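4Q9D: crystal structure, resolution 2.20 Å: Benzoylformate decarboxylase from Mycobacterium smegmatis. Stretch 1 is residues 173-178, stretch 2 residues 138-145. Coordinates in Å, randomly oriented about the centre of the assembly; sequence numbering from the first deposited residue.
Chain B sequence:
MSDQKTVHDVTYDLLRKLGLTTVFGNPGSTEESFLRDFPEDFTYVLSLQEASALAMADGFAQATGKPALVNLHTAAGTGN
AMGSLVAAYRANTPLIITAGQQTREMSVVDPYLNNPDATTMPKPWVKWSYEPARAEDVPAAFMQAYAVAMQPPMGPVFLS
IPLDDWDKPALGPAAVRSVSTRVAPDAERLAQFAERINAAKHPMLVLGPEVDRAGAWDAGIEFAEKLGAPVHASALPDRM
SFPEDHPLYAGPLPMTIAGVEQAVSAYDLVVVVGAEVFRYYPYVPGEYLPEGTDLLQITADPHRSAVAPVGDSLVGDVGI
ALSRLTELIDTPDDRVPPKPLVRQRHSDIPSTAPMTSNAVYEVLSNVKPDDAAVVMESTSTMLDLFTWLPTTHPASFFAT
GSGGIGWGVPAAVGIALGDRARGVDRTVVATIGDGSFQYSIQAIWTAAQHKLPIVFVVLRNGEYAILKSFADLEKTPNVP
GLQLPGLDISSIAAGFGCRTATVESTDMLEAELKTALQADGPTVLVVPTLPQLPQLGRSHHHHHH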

ATOM      1  N   PRO B 173      28.811 -13.294  13.952  1.00 33.05           N
ATOM      2  CA  PRO B 173      28.419 -14.068  12.764  1.00 32.24           C
ATOM      3  C   PRO B 173      26.886 -14.179  12.652  1.00 28.07           C
ATOM      4  O   PRO B 173      26.183 -14.195  13.641  1.00 28.77           O
ATOM      5  CB  PRO B 173      29.031 -15.455  13.022  1.00 31.08           C
ATOM      6  CG  PRO B 173      29.094 -15.549  14.549  1.00 32.91           C
ATOM      7  CD  PRO B 173      29.421 -14.129  15.007  1.00 29.25           C
ATOM      8  N   ALA B 174      26.371 -14.275  11.439  1.00 26.27           N
ATOM      9  CA  ALA B 174      24.922 -14.422  11.265  1.00 26.08           C
ATOM     10  C   ALA B 174      24.507 -15.858  11.530  1.00 24.64           C
ATOM     11  O   ALA B 174      25.172 -16.780  11.059  1.00 25.25           O
ATOM     12  CB  ALA B 174      24.552 -14.025   9.842  1.00 17.85           C
ATOM     13  N   ALA B 175      23.403 -16.052  12.256  1.00 19.39           N
ATOM     14  CA  ALA B 175      22.855 -17.381  12.468  1.00 25.36           C
ATOM     15  C   ALA B 175      22.415 -17.964  11.126  1.00 29.00           C
ATOM     16  O   ALA B 175      21.917 -17.242  10.256  1.00 26.27           O
ATOM     17  CB  ALA B 175      21.676 -17.330  13.437  1.00 21.04           C
ATOM     18  N   VAL B 176      22.636 -19.257  10.951  1.00 26.95           N
ATOM     19  CA  VAL B 176      22.309 -19.944   9.718  1.00 24.65           C
ATOM     20  C   VAL B 176      21.105 -20.807  10.034  1.00 27.13           C
ATOM     21  O   VAL B 176      21.155 -21.669  10.912  1.00 34.86           O
ATOM     22  CB  VAL B 176      23.499 -20.814   9.224  1.00 30.40           C
ATOM     23  CG1 VAL B 176      23.196 -21.455   7.846  1.00 23.63           C
ATOM     24  CG2 VAL B 176      24.766 -19.971   9.133  1.00 23.63           C
ATOM     25  N   ARG B 177      20.000 -20.563   9.350  1.00 24.73           N
ATOM     26  CA  ARG B 177      18.800 -21.341   9.628  1.00 21.65           C
ATOM     27  C   ARG B 177      18.441 -22.135   8.412  1.00 23.18           C
ATOM     28  O   ARG B 177      18.939 -21.846   7.326  1.00 23.80           O
ATOM     29  CB  ARG B 177      17.646 -20.409   9.972  1.00 19.67           C
ATOM     30  CG  ARG B 177      17.919 -19.583  11.209  1.00 21.32           C
ATOM     31  CD  ARG B 177      16.607 -18.919  11.638  1.00 22.64           C
ATOM     32  NE  ARG B 177      16.250 -17.737  10.823  1.00 24.39           N
ATOM     33  CZ  ARG B 177      15.084 -17.574  10.197  1.00 25.03           C
ATOM     34  NH1 ARG B 177      14.159 -18.531  10.230  1.00 22.63           N
ATOM     35  NH2 ARG B 177      14.836 -16.441   9.552  1.00 22.05           N
ATOM     36  N   SER B 178      17.551 -23.110   8.594  1.00 22.83           N
ATOM     37  CA  SER B 178      16.974 -23.849   7.482  1.00 22.11           C
ATOM     38  C   SER B 178      15.472 -23.919   7.692  1.00 22.84           C
ATOM     39  O   SER B 178      15.006 -23.913   8.832  1.00 23.76           O
ATOM     40  CB  SER B 178      17.578 -25.275   7.356  1.00 21.87           C
ATOM     41  OG  SER B 178      17.160 -26.114   8.440  1.00 23.85           O
TER
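Stretch 2 (138-145) VPAAFMQA

Stretch 2 is helical throughout, with phi/psi values close to -60/-45 and the i to i+4 hydrogen bonds expected of an alpha helix: Phe142 N to Val138 O at 3.0 Å, Met143 N to Pro139 O at 3.1 Å, Gln144 N to Ala140 O at 2.9 Å and Ala145 N to Ala141 O at 2.7 Å. Stretch 1 forms no regular helix or strand, but its backbone angles are extended. The two run in the same general sense, since the nearest CA pairs rise together in sequence: Ala174 lies by Pro139 (CA to CA 6.0 Å) and Arg177 by Met143 (CA to CA 7.2 Å). Pro139 and Met143 are one helical turn apart, so both can point their CA-to-CB bonds toward stretch 1.

Met143 covers the most surface, losing 88 Å² to the contact. With chi1 at -178° (t) and chi2 at 68° (p), its side chain brings the sulfur up to the extended backbone. Arg177 N donates a weak hydrogen bond to Met143 SD at 3.5 Å, a usual separation for a sulfur acceptor, with a nearly straight N-H...S angle of 165°. Met143 SD also lies 4.0 Å from Ala175 O.

Arg177, with 75 Å² covered, reaches across the helix rather than along it, its CA-to-CZ line nearly perpendicular to the helix axis. Arg177 NE comes within 3.6 Å of Met143 CG, and Arg177 NH2 lies 3.8 Å from Gln144 CA, which sits at the guanidinium edge, near its plane. A water adds a bridge to the helix backbone, donating to Ala140 O at 2.8 Å and accepting from Arg177 NH2 at 3.3 Å.

At the other end, Ala174 CB packs on Pro139 CB at 3.8 Å, a small apolar contact. The two stretches together bury 262 Å².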

ATOM      1  N   VAL B 138      20.892  -6.213   8.993  1.00 19.87           N
ATOM      2  CA  VAL B 138      20.985  -6.574   7.569  1.00 21.64           C
ATOM      3  C   VAL B 138      21.229  -8.094   7.397  1.00 22.13           C
ATOM      4  O   VAL B 138      20.515  -8.749   6.646  1.00 23.95           O
ATOM      5  CB  VAL B 138      22.033  -5.709   6.857  1.00 20.64           C
ATOM      6  CG1 VAL B 138      22.421  -6.267   5.481  1.00 16.40           C
ATOM      7  CG2 VAL B 138      21.519  -4.289   6.751  1.00 19.04           C
ATOM      8  N   PRO B 139      22.191  -8.674   8.147  1.00 20.91           N
ATOM      9  CA  PRO B 139      22.426 -10.118   7.962  1.00 23.12           C
ATOM     10  C   PRO B 139      21.203 -10.967   8.303  1.00 22.37           C
ATOM     11  O   PRO B 139      20.815 -11.829   7.497  1.00 23.76           O
ATOM     12  CB  PRO B 139      23.599 -10.430   8.933  1.00 22.92           C
ATOM     13  CG  PRO B 139      24.333  -9.100   9.063  1.00 17.04           C
ATOM     14  CD  PRO B 139      23.171  -8.067   9.076  1.00 19.96           C
ATOM     15  N   ALA B 140      20.595 -10.748   9.469  1.00 21.13           N
ATOM     16  CA  ALA B 140      19.370 -11.495   9.796  1.00 23.07           C
ATOM     17  C   ALA B 140      18.263 -11.243   8.752  1.00 20.73           C
ATOM     18  O   ALA B 140      17.434 -12.115   8.524  1.00 22.75           O
ATOM     19  CB  ALA B 140      18.856 -11.137  11.201  1.00 23.12           C
ATOM     20  N   ALA B 141      18.241 -10.056   8.140  1.00 17.82           N
ATOM     21  CA  ALA B 141      17.208  -9.727   7.131  1.00 22.89           C
ATOM     22  C   ALA B 141      17.389 -10.573   5.867  1.00 20.93           C
ATOM     23  O   ALA B 141      16.415 -11.061   5.270  1.00 23.76           O
ATOM     24  CB  ALA B 141      17.244  -8.264   6.779  1.00 14.36           C
ATOM     25  N   PHE B 142      18.641 -10.791   5.481  1.00 19.92           N
ATOM     26  CA  PHE B 142      18.927 -11.734   4.393  1.00 16.75           C
ATOM     27  C   PHE B 142      18.488 -13.156   4.733  1.00 18.96           C
ATOM     28  O   PHE B 142      17.913 -13.860   3.885  1.00 23.84           O
ATOM     29  CB  PHE B 142      20.403 -11.676   3.976  1.00 21.43           C
ATOM     30  CG  PHE B 142      20.703 -10.581   2.977  1.00 22.27           C
ATOM     31  CD1 PHE B 142      21.040  -9.296   3.402  1.00 16.71           C
ATOM     32  CD2 PHE B 142      20.668 -10.840   1.623  1.00 21.18           C
ATOM     33  CE1 PHE B 142      21.338  -8.301   2.488  1.00 21.61           C
ATOM     34  CE2 PHE B 142      20.958  -9.821   0.686  1.00 22.73           C
ATOM     35  CZ  PHE B 142      21.285  -8.554   1.129  1.00 20.82           C
ATOM     36  N   MET B 143      18.724 -13.595   5.967  1.00 21.11           N
ATOM     37  CA  MET B 143      18.332 -14.963   6.334  1.00 17.88           C
ATOM     38  C   MET B 143      16.822 -15.067   6.239  1.00 21.27           C
ATOM     39  O   MET B 143      16.261 -16.055   5.777  1.00 23.29           O
ATOM     40  CB  MET B 143      18.790 -15.306   7.768  1.00 17.85           C
ATOM     41  CG  MET B 143      18.446 -16.754   8.157  1.00 14.91           C
ATOM     42  SD  MET B 143      19.421 -17.936   7.185  1.00 22.00           S
ATOM     43  CE  MET B 143      18.130 -18.673   6.172  1.00 18.44           C
ATOM     44  N   GLN B 144      16.161 -14.015   6.712  1.00 19.34           N
ATOM     45  CA  GLN B 144      14.721 -13.959   6.689  1.00 21.60           C
ATOM     46  C   GLN B 144      14.206 -13.913   5.230  1.00 20.25           C
ATOM     47  O   GLN B 144      13.192 -14.580   4.882  1.00 20.64           O
ATOM     48  CB  GLN B 144      14.272 -12.737   7.525  1.00 22.19           C
ATOM     49  CG  GLN B 144      12.805 -12.580   7.683  1.00 30.59           C
ATOM     50  CD  GLN B 144      12.411 -11.533   8.760  1.00 31.92           C
ATOM     51  OE1 GLN B 144      11.378 -10.915   8.630  1.00 38.96           O
ATOM     52  NE2 GLN B 144      13.187 -11.419   9.854  1.00 27.45           N
ATOM     53  N   ALA B 145      14.899 -13.156   4.371  1.00 16.60           N
ATOM     54  CA  ALA B 145      14.471 -13.070   2.973  1.00 23.33           C
ATOM     55  C   ALA B 145      14.474 -14.472   2.362  1.00 24.89           C
ATOM     56  O   ALA B 145      13.517 -14.867   1.680  1.00 22.26           O
ATOM     57  CB  ALA B 145      15.353 -12.131   2.158  1.00 18.21           C
TER
HETATM   58  O   HOH W   1      16.522 -13.843  10.550  1.00 19.42           O